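Long-range contacts in hydroxynitrile lyase (Passiflora edulis, PDB 5Y02), which probably cleaves cyanohydrins such as mandelonitrile into an aldehyde or ketone and hydrogen cyanide: residues R8-N13 and L101-N106; R14-L19 and A94-V99; P39-W44 and S67-V72. All coordinates share one frame; numbering follows the deposited sequence.

In the fold
The three contacts belong to one stress-responsive A/B barrel domain, a dimeric alpha-beta barrel fold, and share its four-stranded antiparallel sheet. Contacts 1 and 2 zip successive lengths of strands 7-15 and 95-104, their centres 19 Å apart, with Phe12 N to Val99 O (2.8 Å) probably hydrogen-bonded between them. Contact 3 joins the other side: its strand 63-69 flanks strand 7-15, and His9 N probably bonds to Ser67 O at 2.9 Å. Contact 1 touches the bound mandelonitrile through His9 and Val11. The side chain of Ser67 in contact 3 is about 5 Å from the ligand, that of Cys95 in contact 2 about 8 Å. All three contacts reach the second subunit.

Contact 1. Residues R8-N13 and L101-N106; sequences RHIVFN and LNYIIN. With MXN ((2R)-hydroxy(phenyl)ethanenitrile), chain M.
Asn102 OD1 is held by one short, strong grip: His9 ND1 donates to it over 2.6 Å, along a lone pair and with an angle of 160° at the hydrogen. The bond spans an antiparallel, non-hydrogen-bonded pair in the sheet of the alpha-beta barrel, between strands 7-15 and 95-104. Imidazole and amide lie side by side, nearly coplanar at 14°, because His9 has CG anti to the backbone N and Asn102 has CG anti to the carbonyl carbon. The bond probably helps fix the rotation of the ring, and its other nitrogen, NE2, shares a hydrogen bond with the ligand hydroxyl O10 (2.6 Å), near the ring plane. Asn102 is thus a second-shell residue that positions a first-shell one. Its ND2 is bound in turn by Glu55 of the second subunit, while Tyr31 also hydrogen-bonds the ligand.

Two hydrogen-bonded pairs frame this one, Arg8 with Tyr103 and Ile10 with Leu101. Ile10 N to Leu101 O is almost straight, 178° at the hydrogen, at 3.0 Å. On the face away from the ligand, Tyr103 takes the crowded first torsion, with CG between N and the carbonyl carbon, which swings its ring beneath the other strand. Arg8 CB sits over that ring in a CH-pi contact, 3.8 Å from its centroid, while Glu66 of the second subunit receives both Arg8 NE and Tyr103 OH. Beyond the Arg8-Tyr103 pair, Arg8 CG meets Ile105 CG1 at 3.6 Å.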
loop_
_atom_site.group_PDB
_atom_site.type_symbol
_atom_site.label_atom_id
_atom_site.label_comp_id
_atom_site.label_asym_id
_atom_site.label_seq_id
_atom_site.Cartn_x
_atom_site.Cartn_y
_atom_site.Cartn_z
ATOM N N ARG A 8 -6.822 -0.451 -7.337
ATOM C CA ARG A 8 -6.453 -0.462 -5.935
ATOM C C ARG A 8 -6.058 0.944 -5.516
ATOM O O ARG A 8 -5.332 1.634 -6.225
ATOM C CB ARG A 8 -5.288 -1.412 -5.673
ATOM C CG ARG A 8 -5.558 -2.874 -5.989
ATOM C CD ARG A 8 -6.429 -3.526 -4.915
ATOM N NE ARG A 8 -5.699 -3.797 -3.676
ATOM C CZ ARG A 8 -6.249 -3.879 -2.461
ATOM N NH1 ARG A 8 -7.556 -3.673 -2.259
ATOM N NH2 ARG A 8 -5.477 -4.160 -1.411
ATOM N N HIS A 9 -6.517 1.336 -4.341
ATOM C CA HIS A 9 -6.279 2.658 -3.790
ATOM C C HIS A 9 -5.628 2.418 -2.429
ATOM O O HIS A 9 -6.279 1.935 -1.493
ATOM C CB HIS A 9 -7.620 3.390 -3.672
ATOM C CG HIS A 9 -7.562 4.715 -2.974
ATOM N ND1 HIS A 9 -7.011 5.838 -3.551
ATOM C CD2 HIS A 9 -8.090 5.121 -1.791
ATOM C CE1 HIS A 9 -7.153 6.867 -2.732
ATOM N NE2 HIS A 9 -7.805 6.463 -1.658
ATOM N N ILE A 10 -4.340 2.740 -2.341
ATOM C CA ILE A 10 -3.562 2.488 -1.141
ATOM C C ILE A 10 -2.999 3.787 -0.610
ATOM O O ILE A 10 -2.321 4.490 -1.323
ATOM C CB ILE A 10 -2.368 1.527 -1.348
ATOM C CG1 ILE A 10 -2.773 0.284 -2.140
ATOM C CG2 ILE A 10 -1.780 1.148 0.004
ATOM C CD1 ILE A 10 -3.786 -0.611 -1.497
ATOM N N VAL A 11 -3.244 4.021 0.672
ATOM C CA VAL A 11 -2.875 5.227 1.391
ATOM C C VAL A 11 -1.961 4.815 2.534
ATOM O O VAL A 11 -2.282 3.903 3.307
ATOM C CB VAL A 11 -4.119 5.919 1.966
ATOM C CG1 VAL A 11 -3.742 7.167 2.772
ATOM C CG2 VAL A 11 -5.086 6.254 0.838
ATOM N N PHE A 12 -0.813 5.476 2.637
ATOM C CA PHE A 12 0.011 5.413 3.857
ATOM C C PHE A 12 -0.012 6.819 4.478
ATOM O O PHE A 12 0.146 7.795 3.760
ATOM C CB PHE A 12 1.489 5.113 3.575
ATOM C CG PHE A 12 1.793 3.769 2.974
ATOM C CD1 PHE A 12 0.903 2.705 3.003
ATOM C CD2 PHE A 12 3.047 3.563 2.429
ATOM C CE1 PHE A 12 1.253 1.480 2.473
ATOM C CE2 PHE A 12 3.404 2.328 1.906
ATOM C CZ PHE A 12 2.503 1.291 1.927
ATOM N N ASN A 13 -0.181 6.928 5.791
ATOM C CA ASN A 13 -0.062 8.219 6.456
ATOM C C ASN A 13 0.610 8.139 7.818
ATOM O O ASN A 13 0.921 7.060 8.336
ATOM C CB ASN A 13 -1.425 8.959 6.527
ATOM C CG ASN A 13 -2.237 8.611 7.755
ATOM O OD1 ASN A 13 -2.274 7.469 8.178
ATOM N ND2 ASN A 13 -2.913 9.619 8.339
ATOM N N LEU A 101 -1.083 5.732 -3.724
ATOM C CA LEU A 101 -0.956 5.213 -5.063
ATOM C C LEU A 101 -2.292 4.613 -5.472
ATOM O O LEU A 101 -2.971 4.003 -4.645
ATOM C CB LEU A 101 0.151 4.176 -5.187
ATOM C CG LEU A 101 1.539 4.784 -5.517
ATOM C CD1 LEU A 101 2.092 5.480 -4.282
ATOM C CD2 LEU A 101 2.507 3.723 -6.002
ATOM N N ASN A 102 -2.638 4.807 -6.735
ATOM C CA ASN A 102 -3.819 4.192 -7.345
ATOM C C ASN A 102 -3.344 3.411 -8.543
ATOM O O ASN A 102 -2.636 3.971 -9.367
ATOM C CB ASN A 102 -4.772 5.277 -7.821
ATOM C CG ASN A 102 -5.393 6.028 -6.672
ATOM O OD1 ASN A 102 -6.218 5.483 -5.959
ATOM N ND2 ASN A 102 -4.983 7.272 -6.477
ATOM N N TYR A 103 -3.699 2.129 -8.647
ATOM C CA TYR A 103 -3.180 1.301 -9.752
ATOM C C TYR A 103 -4.116 0.188 -10.158
ATOM O O TYR A 103 -4.885 -0.327 -9.323
ATOM C CB TYR A 103 -1.816 0.690 -9.400
ATOM C CG TYR A 103 -1.799 -0.071 -8.102
ATOM C CD1 TYR A 103 -1.662 0.620 -6.901
ATOM C CD2 TYR A 103 -1.902 -1.456 -8.058
ATOM C CE1 TYR A 103 -1.625 -0.033 -5.699
ATOM C CE2 TYR A 103 -1.859 -2.130 -6.828
ATOM C CZ TYR A 103 -1.717 -1.390 -5.658
ATOM O OH TYR A 103 -1.675 -1.953 -4.385
ATOM N N ILE A 104 -4.004 -0.196 -11.431
ATOM C CA ILE A 104 -4.664 -1.385 -11.945
ATOM C C ILE A 104 -3.830 -2.591 -11.529
ATOM O O ILE A 104 -2.603 -2.518 -11.530
ATOM C CB ILE A 104 -4.793 -1.312 -13.484
ATOM C CG1 ILE A 104 -5.744 -0.167 -13.871
ATOM C CG2 ILE A 104 -5.227 -2.649 -14.086
ATOM C CD1 ILE A 104 -7.120 -0.247 -13.254
ATOM N N ILE A 105 -4.497 -3.691 -11.216
ATOM C CA ILE A 105 -3.837 -4.929 -10.778
ATOM C C ILE A 105 -3.192 -5.685 -11.925
ATOM O O ILE A 105 -3.811 -5.889 -12.984
ATOM C CB ILE A 105 -4.851 -5.855 -10.069
ATOM C CG1 ILE A 105 -5.254 -5.237 -8.735
ATOM C CG2 ILE A 105 -4.294 -7.270 -9.856
ATOM C CD1 ILE A 105 -6.634 -5.657 -8.254
ATOM N N ASN A 106 -1.938 -6.081 -11.698
ATOM C CA ASN A 106 -1.249 -7.106 -12.478
ATOM C C ASN A 106 -0.902 -8.266 -11.521
ATOM O O ASN A 106 -0.597 -8.049 -10.339
ATOM C CB ASN A 106 0.034 -6.547 -13.097
ATOM C CG ASN A 106 -0.224 -5.387 -14.032
ATOM O OD1 ASN A 106 -1.022 -5.503 -14.955
ATOM N ND2 ASN A 106 0.451 -4.264 -13.801
HETATM C C1 MXN M . -9.546 9.601 0.943
HETATM C C2 MXN M . -9.338 10.921 1.332
HETATM C C3 MXN M . -10.377 11.852 1.277
HETATM C C4 MXN M . -11.634 11.446 0.842
HETATM C C5 MXN M . -11.848 10.136 0.440
HETATM C C6 MXN M . -10.814 9.208 0.489
HETATM C C7 MXN M . -8.392 8.666 0.982
HETATM C C8 MXN M . -7.392 9.225 0.044
HETATM N N9 MXN M . -6.612 9.674 -0.702
HETATM O O10 MXN M . -8.783 7.348 0.553
#

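Contact 2. Residues R14-L19 and A94-V99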
loop_
_atom_site.group_PDB
_atom_site.type_symbol
_atom_site.label_atom_id
_atom_site.label_comp_id
_atom_site.label_asym_id
_atom_site.label_seq_id
_atom_site.Cartn_x
_atom_site.Cartn_y
_atom_site.Cartn_z
ATOM N N ARG A 14 0.847 9.330 8.351
ATOM C CA ARG A 14 1.300 9.568 9.684
ATOM C C ARG A 14 0.458 10.742 10.161
ATOM O O ARG A 14 0.286 11.710 9.416
ATOM C CB ARG A 14 2.782 9.968 9.677
ATOM C CG ARG A 14 3.394 10.095 11.064
ATOM C CD ARG A 14 4.731 10.837 10.998
ATOM N NE ARG A 14 5.241 10.998 12.354
ATOM C CZ ARG A 14 5.879 10.058 13.053
ATOM N NH1 ARG A 14 6.145 8.853 12.532
ATOM N NH2 ARG A 14 6.260 10.323 14.308
ATOM N N TYR A 15 -0.082 10.626 11.367
ATOM C CA TYR A 15 -0.946 11.651 11.945
ATOM C C TYR A 15 -0.156 12.750 12.627
ATOM O O TYR A 15 0.934 12.518 13.154
ATOM C CB TYR A 15 -1.939 11.044 12.930
ATOM C CG TYR A 15 -3.028 10.288 12.216
ATOM C CD1 TYR A 15 -4.113 10.972 11.662
ATOM C CD2 TYR A 15 -2.958 8.904 12.044
ATOM C CE1 TYR A 15 -5.112 10.303 10.979
ATOM C CE2 TYR A 15 -3.965 8.217 11.375
ATOM C CZ TYR A 15 -5.031 8.919 10.839
ATOM O OH TYR A 15 -6.017 8.270 10.140
ATOM N N LYS A 16 -0.748 13.941 12.641
ATOM C CA LYS A 16 -0.162 15.063 13.368
ATOM C C LYS A 16 -0.082 14.721 14.850
ATOM O O LYS A 16 -1.000 14.122 15.403
ATOM C CB LYS A 16 -1.017 16.293 13.171
ATOM C CG LYS A 16 -1.113 16.723 11.718
ATOM C CD LYS A 16 -0.405 18.005 11.437
ATOM C CE LYS A 16 -0.519 18.342 9.973
ATOM N NZ LYS A 16 -0.308 19.784 9.741
ATOM N N SER A 17 1.008 15.125 15.493
ATOM C CA SER A 17 1.241 14.763 16.885
ATOM C C SER A 17 0.268 15.425 17.875
ATOM O O SER A 17 0.116 14.913 18.975
ATOM C CB SER A 17 2.687 15.076 17.285
ATOM O OG SER A 17 2.854 16.465 17.415
ATOM N N GLN A 18 -0.356 16.557 17.532
ATOM C CA GLN A 18 -1.250 17.212 18.496
ATOM C C GLN A 18 -2.602 16.528 18.646
ATOM O O GLN A 18 -3.335 16.837 19.571
ATOM C CB GLN A 18 -1.438 18.716 18.192
ATOM C CG GLN A 18 -2.506 19.064 17.172
ATOM C CD GLN A 18 -2.443 20.529 16.737
ATOM O OE1 GLN A 18 -1.465 20.949 16.116
ATOM N NE2 GLN A 18 -3.477 21.308 17.068
ATOM N N LEU A 19 -2.948 15.615 17.741
ATOM C CA LEU A 19 -4.266 14.955 17.790
ATOM C C LEU A 19 -4.361 13.910 18.894
ATOM O O LEU A 19 -3.449 13.105 19.079
ATOM C CB LEU A 19 -4.613 14.310 16.438
ATOM C CG LEU A 19 -4.829 15.317 15.305
ATOM C CD1 LEU A 19 -4.832 14.626 13.947
ATOM C CD2 LEU A 19 -6.127 16.080 15.533
ATOM N N ALA A 94 -5.272 16.336 9.103
ATOM C CA ALA A 94 -4.800 15.473 10.196
ATOM C C ALA A 94 -3.496 14.725 9.873
ATOM O O ALA A 94 -2.895 14.136 10.780
ATOM C CB ALA A 94 -5.876 14.493 10.600
ATOM N N CYS A 95 -3.070 14.748 8.608
ATOM C CA CYS A 95 -1.886 14.016 8.146
ATOM C C CYS A 95 -0.627 14.852 8.313
ATOM O O CYS A 95 -0.503 15.941 7.726
ATOM C CB CYS A 95 -2.017 13.605 6.676
ATOM S SG CYS A 95 -3.305 12.402 6.285
ATOM N N GLU A 96 0.308 14.348 9.112
ATOM C CA GLU A 96 1.665 14.913 9.120
ATOM C C GLU A 96 2.312 14.662 7.754
ATOM O O GLU A 96 2.920 15.555 7.149
ATOM C CB GLU A 96 2.483 14.303 10.257
ATOM C CG GLU A 96 3.910 14.801 10.354
ATOM C CD GLU A 96 3.992 16.302 10.561
ATOM O OE1 GLU A 96 3.123 16.890 11.256
ATOM O OE2 GLU A 96 4.933 16.890 10.008
ATOM N N LYS A 97 2.154 13.437 7.255
ATOM C CA LYS A 97 2.445 13.164 5.864
ATOM C C LYS A 97 1.578 12.060 5.292
ATOM O O LYS A 97 0.876 11.367 6.020
ATOM C CB LYS A 97 3.921 12.878 5.663
ATOM C CG LYS A 97 4.469 11.769 6.522
ATOM C CD LYS A 97 5.970 11.708 6.322
ATOM C CE LYS A 97 6.567 10.406 6.811
ATOM N NZ LYS A 97 7.904 10.239 6.163
ATOM N N ILE A 98 1.623 11.933 3.972
ATOM C CA ILE A 98 0.740 11.004 3.274
ATOM C C ILE A 98 1.360 10.637 1.933
ATOM O O ILE A 98 2.035 11.457 1.309
ATOM C CB ILE A 98 -0.673 11.600 3.101
ATOM C CG1 ILE A 98 -1.639 10.557 2.506
ATOM C CG2 ILE A 98 -0.645 12.867 2.246
ATOM C CD1 ILE A 98 -3.061 11.030 2.423
ATOM N N VAL A 99 1.180 9.387 1.525
ATOM C CA VAL A 99 1.449 8.977 0.156
ATOM C C VAL A 99 0.297 8.067 -0.283
ATOM O O VAL A 99 -0.167 7.234 0.507
ATOM C CB VAL A 99 2.823 8.296 -0.013
ATOM C CG1 VAL A 99 2.976 7.099 0.909
ATOM C CG2 VAL A 99 3.069 7.886 -1.453
HETATM O O HOH W 1 3.155 16.046 13.822
#
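The two backbones run antiparallel through a classic beta bulge, in which Glu96 and Lys97 together face Arg14 and the pairing slips by one residue before Tyr15 meets Cys95. Arg14 O receives both bulge amides, each weakly: Glu96 N at 2.7 Å with a bent 129° angle, and Lys97 N at 3.3 Å. Arg14 N to Lys97 O completes the pair. Beyond the bulge, Lys16 N donates to Ala94 O at 2.8 Å, from above the carbonyl plane, and a type I turn from Lys16 to Leu19 then leads the chain toward helix 21-37.

Arg14 is extended from CG to NE, with CG anti to the backbone N, so that its CD runs alongside Glu96 CG; guanidinium and carboxylate planes stand nearly perpendicular, and the charged ends stay apart, Arg14 NH1 going to Gly60 O instead. Lys16 bends at its second torsion, lays CG against Ala94 O, and brings CE to within 3.3 Å of Cys95 O, crossing Glu96 at about a right angle. The Ala94 methyl packs against Leu19 CD1 at 3.5 Å, with Tyr15 CD1 slightly farther off; the Tyr15 ring continues toward helices 21-37 and 82-91, and its hydroxyl bonds to that of Tyr65. A water bridges the segments, accepting from Ser17 N and donating to Glu96 OE1 at 2.7 Å.

Contact 3. Residues P39-W44 and S67-V72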
loop_
_atom_site.group_PDB
_atom_site.type_symbol
_atom_site.label_atom_id
_atom_site.label_comp_id
_atom_site.label_asym_id
_atom_site.label_seq_id
_atom_site.Cartn_x
_atom_site.Cartn_y
_atom_site.Cartn_z
ATOM N N PRO A 39 -21.431 3.082 -2.525
ATOM C CA PRO A 39 -21.212 1.794 -3.188
ATOM C C PRO A 39 -19.802 1.669 -3.824
ATOM O O PRO A 39 -19.285 0.563 -3.909
ATOM C CB PRO A 39 -22.318 1.745 -4.263
ATOM C CG PRO A 39 -22.815 3.147 -4.395
ATOM C CD PRO A 39 -22.626 3.770 -3.043
ATOM N N GLU A 40 -19.183 2.783 -4.230
ATOM C CA GLU A 40 -17.949 2.714 -5.031
ATOM C C GLU A 40 -16.742 2.127 -4.275
ATOM O O GLU A 40 -15.992 1.328 -4.841
ATOM C CB GLU A 40 -17.575 4.082 -5.598
ATOM C CG GLU A 40 -18.565 4.659 -6.613
ATOM C CD GLU A 40 -19.558 5.647 -6.012
ATOM O OE1 GLU A 40 -19.725 5.668 -4.769
ATOM O OE2 GLU A 40 -20.184 6.403 -6.790
ATOM N N MET A 41 -16.552 2.530 -3.017
ATOM C CA MET A 41 -15.397 2.060 -2.239
ATOM C C MET A 41 -15.658 0.676 -1.670
ATOM O O MET A 41 -16.548 0.517 -0.833
ATOM C CB MET A 41 -15.036 3.030 -1.108
ATOM C CG MET A 41 -13.755 2.614 -0.388
ATOM S SD MET A 41 -13.015 3.845 0.705
ATOM C CE MET A 41 -13.982 3.545 2.175
ATOM N N LYS A 42 -14.884 -0.317 -2.102
ATOM C CA LYS A 42 -15.032 -1.686 -1.613
ATOM C C LYS A 42 -13.787 -2.230 -0.932
ATOM O O LYS A 42 -12.671 -1.722 -1.124
ATOM C CB LYS A 42 -15.356 -2.645 -2.758
ATOM C CG LYS A 42 -16.554 -2.280 -3.602
ATOM C CD LYS A 42 -17.861 -2.266 -2.833
ATOM C CE LYS A 42 -19.056 -2.460 -3.773
ATOM N NZ LYS A 42 -18.933 -1.772 -5.096
ATOM N N GLU A 43 -14.019 -3.280 -0.140
ATOM C CA GLU A 43 -12.972 -4.066 0.490
ATOM C C GLU A 43 -11.997 -3.199 1.309
ATOM O O GLU A 43 -10.794 -3.439 1.333
ATOM C CB GLU A 43 -12.237 -4.896 -0.580
ATOM C CG GLU A 43 -13.152 -5.829 -1.393
ATOM C CD GLU A 43 -13.783 -6.958 -0.572
ATOM O OE1 GLU A 43 -13.310 -7.249 0.552
ATOM O OE2 GLU A 43 -14.759 -7.578 -1.057
ATOM N N TRP A 44 -12.526 -2.199 1.997
ATOM C CA TRP A 44 -11.673 -1.319 2.787
ATOM C C TRP A 44 -11.099 -2.087 3.973
ATOM O O TRP A 44 -11.813 -2.846 4.662
ATOM C CB TRP A 44 -12.440 -0.057 3.206
ATOM C CG TRP A 44 -11.654 0.943 4.012
ATOM C CD1 TRP A 44 -10.841 1.941 3.539
ATOM C CD2 TRP A 44 -11.621 1.045 5.439
ATOM N NE1 TRP A 44 -10.313 2.665 4.600
ATOM C CE2 TRP A 44 -10.781 2.137 5.769
ATOM C CE3 TRP A 44 -12.235 0.331 6.472
ATOM C CZ2 TRP A 44 -10.555 2.527 7.079
ATOM C CZ3 TRP A 44 -12.006 0.721 7.775
ATOM C CH2 TRP A 44 -11.159 1.802 8.067
ATOM N N SER A 67 -8.248 -0.003 -0.348
ATOM C CA SER A 67 -9.617 -0.188 -0.862
ATOM C C SER A 67 -9.585 -0.448 -2.359
ATOM O O SER A 67 -8.547 -0.297 -3.034
ATOM C CB SER A 67 -10.501 0.992 -0.507
ATOM O OG SER A 67 -9.951 2.223 -0.910
ATOM N N THR A 68 -10.721 -0.893 -2.873
ATOM C CA THR A 68 -10.809 -1.321 -4.246
ATOM C C THR A 68 -11.987 -0.608 -4.894
ATOM O O THR A 68 -13.031 -0.489 -4.277
ATOM C CB THR A 68 -11.008 -2.847 -4.329
ATOM O OG1 THR A 68 -9.890 -3.522 -3.757
ATOM C CG2 THR A 68 -11.159 -3.296 -5.776
ATOM N N PHE A 69 -11.794 -0.141 -6.128
ATOM C CA PHE A 69 -12.832 0.463 -6.941
ATOM C C PHE A 69 -12.994 -0.306 -8.246
ATOM O O PHE A 69 -12.022 -0.804 -8.802
ATOM C CB PHE A 69 -12.500 1.924 -7.211
ATOM C CG PHE A 69 -12.463 2.735 -5.974
ATOM C CD1 PHE A 69 -11.317 2.752 -5.169
ATOM C CD2 PHE A 69 -13.587 3.458 -5.564
ATOM C CE1 PHE A 69 -11.300 3.480 -3.983
ATOM C CE2 PHE A 69 -13.562 4.180 -4.388
ATOM C CZ PHE A 69 -12.414 4.204 -3.601
ATOM N N HIS A 70 -14.235 -0.378 -8.730
ATOM C CA HIS A 70 -14.571 -1.110 -9.970
ATOM C C HIS A 70 -13.873 -0.514 -11.211
ATOM O O HIS A 70 -13.511 -1.236 -12.140
ATOM C CB HIS A 70 -16.110 -1.128 -10.137
ATOM C CG HIS A 70 -16.592 -1.745 -11.414
ATOM N ND1 HIS A 70 -16.442 -3.088 -11.697
ATOM C CD2 HIS A 70 -17.252 -1.210 -12.473
ATOM C CE1 HIS A 70 -16.966 -3.349 -12.883
ATOM N NE2 HIS A 70 -17.464 -2.228 -13.375
ATOM N N SER A 71 -13.657 0.795 -11.202
ATOM C CA SER A 71 -13.039 1.490 -12.319
ATOM C C SER A 71 -12.524 2.838 -11.858
ATOM O O SER A 71 -12.900 3.312 -10.775
ATOM C CB SER A 71 -14.076 1.710 -13.419
ATOM O OG SER A 71 -15.103 2.539 -12.930
ATOM N N VAL A 72 -11.686 3.463 -12.680
ATOM C CA VAL A 72 -11.283 4.851 -12.450
ATOM C C VAL A 72 -12.476 5.810 -12.418
ATOM O O VAL A 72 -12.510 6.704 -11.579
ATOM C CB VAL A 72 -10.226 5.336 -13.479
ATOM C CG1 VAL A 72 -10.108 6.862 -13.514
ATOM C CG2 VAL A 72 -8.885 4.740 -13.140
HETATM O O HOH W 2 -16.343 0.960 -7.481
#
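Ser67 lies near the end of strand 63-69, where a single antiparallel, hydrogen-bonded bridge one residue on ties the connection between helix 21-37 and strand 44-48 of the alpha-beta barrel domain to its sheet. Its OG takes the crowded position between N and the carbonyl carbon, while CB abuts Met41 CG at 3.6 Å and approaches the edge of the Trp44 indole at CD1. Thr68 forms the bridge with Lys42: Thr68 N donates to Lys42 O at 2.7 Å, and Lys42 N returns a bond of 2.9 Å to Thr68 O, nearly along the C=O axis. The Thr68 hydroxyl turns instead to Arg8 NH1. Lys42 curls back through bends at chi2 and chi4, and its NZ donates to Pro39 O, within its own segment, at 2.6 Å.

Phe69 comes next and packs its ring against the loop. With CG anti to the carbonyl carbon, the ring leans across: CD2 approaches Glu40 O at 3.3 Å, CE2 lies 3.5 Å from Met41 CA, and CZ touches Met41 CB and CG. An alanine here would remove the whole ring and would probably loosen the packing of Glu40 and Met41 against the strand. At His70 a water accepts from the backbone N and donates to Glu40 O, extending the pairing by one polar link. Ser71 then stands at the N-cap of helix 72-79.

Trp44 and Met41 face helix 21-37 through Ile28 and Leu34, Glu40 leans on helix 72-79, and the Phe69 ring meets Phe75 edge-to-face beside the pocket residue Phe78, while Ser67 and Phe69 continue the sheet by backbone bonds to His9 and Val7 of strand 7-15.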